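Local coordinates for protein putative rubredoxin reductase (Rhodopseudomonas palustris, PDB 3FG2) that probably passes electrons from NADH through its FAD cofactor to the ferredoxin of the cytochrome P450 CYP199A2 system, at residues Gln261-Ser266 against Ser271-Cys276. Residues are numbered along the deposited sequence; the frame is centred on the assembly and turned at random.
With FAD (flavin-adenine dinucleotide), chain B.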
loop_
_atom_site.group_PDB
_atom_site.type_symbol
_atom_site.label_atom_id
_atom_site.label_comp_id
_atom_site.label_asym_id
_atom_site.label_seq_id
_atom_site.Cartn_x
_atom_site.Cartn_y
_atom_site.Cartn_z
ATOM N N GLN A 261 8.413 11.126 16.311
ATOM C CA GLN A 261 9.395 11.245 15.234
ATOM C C GLN A 261 10.282 10.016 15.076
ATOM O O GLN A 261 10.762 9.722 13.982
ATOM C CB GLN A 261 10.292 12.459 15.465
ATOM C CG GLN A 261 9.570 13.785 15.412
ATOM C CD GLN A 261 10.467 14.957 15.779
ATOM O OE1 GLN A 261 10.032 16.110 15.761
ATOM N NE2 GLN A 261 11.722 14.668 16.118
ATOM N N GLN A 262 10.505 9.298 16.167
ATOM C CA GLN A 262 11.358 8.125 16.108
ATOM C C GLN A 262 10.584 6.824 15.996
ATOM O O GLN A 262 11.143 5.741 16.186
ATOM C CB GLN A 262 12.289 8.103 17.319
ATOM C CG GLN A 262 13.463 9.067 17.176
ATOM C CD GLN A 262 14.211 9.283 18.477
ATOM O OE1 GLN A 262 14.435 8.344 19.245
ATOM N NE2 GLN A 262 14.616 10.525 18.725
ATOM N N LEU A 263 9.299 6.944 15.674
ATOM C CA LEU A 263 8.418 5.794 15.498
ATOM C C LEU A 263 8.225 4.996 16.785
ATOM O O LEU A 263 8.052 3.775 16.760
ATOM C CB LEU A 263 8.961 4.901 14.372
ATOM C CG LEU A 263 9.364 5.721 13.133
ATOM C CD1 LEU A 263 9.939 4.827 12.046
ATOM C CD2 LEU A 263 8.150 6.473 12.626
ATOM N N LEU A 264 8.248 5.709 17.908
ATOM C CA LEU A 264 8.057 5.111 19.223
ATOM C C LEU A 264 6.681 5.465 19.762
ATOM O O LEU A 264 6.230 6.605 19.622
ATOM C CB LEU A 264 9.114 5.625 20.206
ATOM C CG LEU A 264 10.502 4.988 20.159
ATOM C CD1 LEU A 264 11.502 5.850 20.926
ATOM C CD2 LEU A 264 10.428 3.584 20.748
ATOM N N THR A 265 6.015 4.486 20.368
ATOM C CA THR A 265 4.701 4.724 20.959
ATOM C C THR A 265 4.941 5.426 22.289
ATOM O O THR A 265 6.075 5.778 22.614
ATOM C CB THR A 265 3.958 3.418 21.257
ATOM O OG1 THR A 265 4.681 2.684 22.255
ATOM C CG2 THR A 265 3.815 2.575 19.983
ATOM N N SER A 266 3.879 5.633 23.058
ATOM C CA SER A 266 4.018 6.284 24.354
ATOM C C SER A 266 4.763 5.346 25.305
ATOM O O SER A 266 5.214 5.753 26.373
ATOM C CB SER A 266 2.640 6.619 24.919
ATOM O OG SER A 266 1.838 5.456 24.974
ATOM N N SER A 271 7.606 -0.021 19.395
ATOM C CA SER A 271 7.587 0.821 18.199
ATOM C C SER A 271 6.531 0.326 17.219
ATOM O O SER A 271 6.097 -0.827 17.284
ATOM C CB SER A 271 8.948 0.794 17.497
ATOM O OG SER A 271 9.928 1.468 18.256
ATOM N N ALA A 272 6.126 1.202 16.308
ATOM C CA ALA A 272 5.148 0.845 15.279
ATOM C C ALA A 272 5.690 1.342 13.944
ATOM O O ALA A 272 6.142 2.482 13.843
ATOM C CB ALA A 272 3.801 1.487 15.574
ATOM N N ILE A 273 5.654 0.484 12.928
ATOM C CA ILE A 273 6.160 0.840 11.608
ATOM C C ILE A 273 5.263 0.313 10.483
ATOM O O ILE A 273 4.531 -0.671 10.659
ATOM C CB ILE A 273 7.571 0.254 11.373
ATOM C CG1 ILE A 273 7.525 -1.268 11.533
ATOM C CG2 ILE A 273 8.570 0.868 12.339
ATOM C CD1 ILE A 273 8.819 -1.954 11.198
ATOM N N GLY A 274 5.339 0.971 9.327
ATOM C CA GLY A 274 4.562 0.545 8.179
ATOM C C GLY A 274 3.154 1.092 8.077
ATOM O O GLY A 274 2.830 2.141 8.621
ATOM N N ASP A 275 2.309 0.366 7.364
ATOM C CA ASP A 275 0.929 0.777 7.171
ATOM C C ASP A 275 0.169 1.022 8.474
ATOM O O ASP A 275 -0.739 1.849 8.509
ATOM C CB ASP A 275 0.189 -0.274 6.346
ATOM C CG ASP A 275 0.514 -0.196 4.865
ATOM O OD1 ASP A 275 1.463 0.527 4.485
ATOM O OD2 ASP A 275 -0.189 -0.867 4.078
ATOM N N CYS A 276 0.544 0.322 9.541
ATOM C CA CYS A 276 -0.161 0.461 10.815
ATOM C C CYS A 276 0.221 1.683 11.632
ATOM O O CYS A 276 -0.472 2.030 12.593
ATOM C CB CYS A 276 0.048 -0.791 11.679
ATOM S SG CYS A 276 1.639 -0.865 12.583
HETATM P PA FAD B . 1.888 -5.685 5.279
HETATM O O1A FAD B . 0.419 -5.681 5.056
HETATM O O2A FAD B . 2.748 -6.014 4.286
HETATM O O5B FAD B . 1.999 -6.862 6.262
HETATM C C5B FAD B . 1.282 -6.953 7.534
HETATM C C4B FAD B . 1.489 -8.417 7.980
HETATM O O4B FAD B . 1.198 -8.472 9.429
HETATM C C3B FAD B . 0.551 -9.451 7.331
HETATM O O3B FAD B . 1.149 -10.612 6.845
HETATM C C2B FAD B . -0.501 -9.623 8.390
HETATM O O2B FAD B . -1.250 -10.790 8.249
HETATM C C1B FAD B . 0.349 -9.649 9.625
HETATM N N9A FAD B . -0.310 -9.372 10.904
HETATM C C8A FAD B . -1.330 -8.486 11.134
HETATM N N7A FAD B . -1.721 -8.465 12.403
HETATM C C5A FAD B . -0.926 -9.376 13.035
HETATM C C6A FAD B . -0.865 -9.821 14.446
HETATM N N6A FAD B . -1.641 -9.365 15.402
HETATM N N1A FAD B . 0.094 -10.779 14.709
HETATM C C2A FAD B . 0.928 -11.283 13.739
HETATM N N3A FAD B . 0.935 -10.932 12.431
HETATM C C4A FAD B . -0.013 -9.972 12.125
HETATM N N1 FAD B . 2.986 -0.214 -2.471
HETATM C C2 FAD B . 3.816 0.345 -3.351
HETATM O O2 FAD B . 4.591 1.193 -3.024
HETATM N N3 FAD B . 3.831 -0.039 -4.732
HETATM C C4 FAD B . 2.982 -1.018 -5.219
HETATM O O4 FAD B . 3.027 -1.322 -6.398
HETATM C C4X FAD B . 2.071 -1.641 -4.264
HETATM N N5 FAD B . 1.223 -2.612 -4.680
HETATM C C5X FAD B . 0.379 -3.189 -3.747
HETATM C C6 FAD B . -0.495 -4.217 -4.200
HETATM C C7 FAD B . -1.368 -4.856 -3.343
HETATM C C7M FAD B . -2.278 -5.946 -3.876
HETATM C C8 FAD B . -1.407 -4.475 -1.927
HETATM C C8M FAD B . -2.335 -5.134 -0.930
HETATM C C9 FAD B . -0.549 -3.454 -1.467
HETATM C C9A FAD B . 0.342 -2.812 -2.360
HETATM N N10 FAD B . 1.267 -1.762 -1.953
HETATM C C10 FAD B . 2.113 -1.187 -2.859
HETATM C "C1'" FAD B . 1.251 -1.363 -0.523
HETATM C "C2'" FAD B . 2.297 -2.192 0.284
HETATM O "O2'" FAD B . 2.024 -3.561 0.081
HETATM C "C3'" FAD B . 2.168 -1.809 1.744
HETATM O "O3'" FAD B . 2.475 -0.429 1.904
HETATM C "C4'" FAD B . 3.123 -2.642 2.582
HETATM O "O4'" FAD B . 2.832 -4.056 2.428
HETATM C "C5'" FAD B . 2.964 -2.242 4.028
HETATM O "O5'" FAD B . 3.937 -3.157 4.870
HETATM P P FAD B . 3.531 -3.591 6.249
HETATM O O1P FAD B . 4.768 -4.421 6.697
HETATM O O2P FAD B . 3.183 -2.544 7.101
HETATM O O3P FAD B . 2.353 -4.462 6.184
#
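In the FAD-binding Rossmann-type domain, Leu263 and Leu264 of the loop after strand 257-259 meet Ser271 and Ala272 of the edge strand 270-272 and Ile273 just after it, where the chain runs on as the Gly274-Asp275 turn into the flavin site. A single beta bridge pairs Leu264 with Ser271. Beside it, Ala272 N donates to Leu263 O over 3.2 Å, tilted 29° from the carbonyl plane. Leucine suits the buried position 263: its CD1 meets Ile273 CG2 at 4.2 Å, the two side chains crossing at about a right angle, and both touch Gln299 of helix 293-306. Ala272, buried, needs only a methyl where it packs on Ile257 and Val259 of strand 257-259. Leu264 CB points away from the strand, yet with CG anti to the carbonyl carbon (chi1 -80°) the end of the side chain swings nearer and sets CD2 3.3 Å from Ser271 OG. That buried hydroxyl is satisfied by Arg306. Beyond the strand, Gly274 lets the backbone pass close to the cofactor, since a beta carbon would clash with FAD O2P. Asp275 grips FAD twice: its backbone N donates to phosphate oxygen O2P at 3.0 Å, and its OD1 accepts from ribityl O3' at 2.9 Å. With an alanine in place of Asp275 the N-H to phosphate bond could remain, but O3' would probably lose its carboxylate acceptor and the ribityl chain would be freer to turn. The single methylene of aspartate carries the carboxylate to the ribityl hydroxyl while the backbone amide serves the phosphate, so one residue fixes two points of the cofactor.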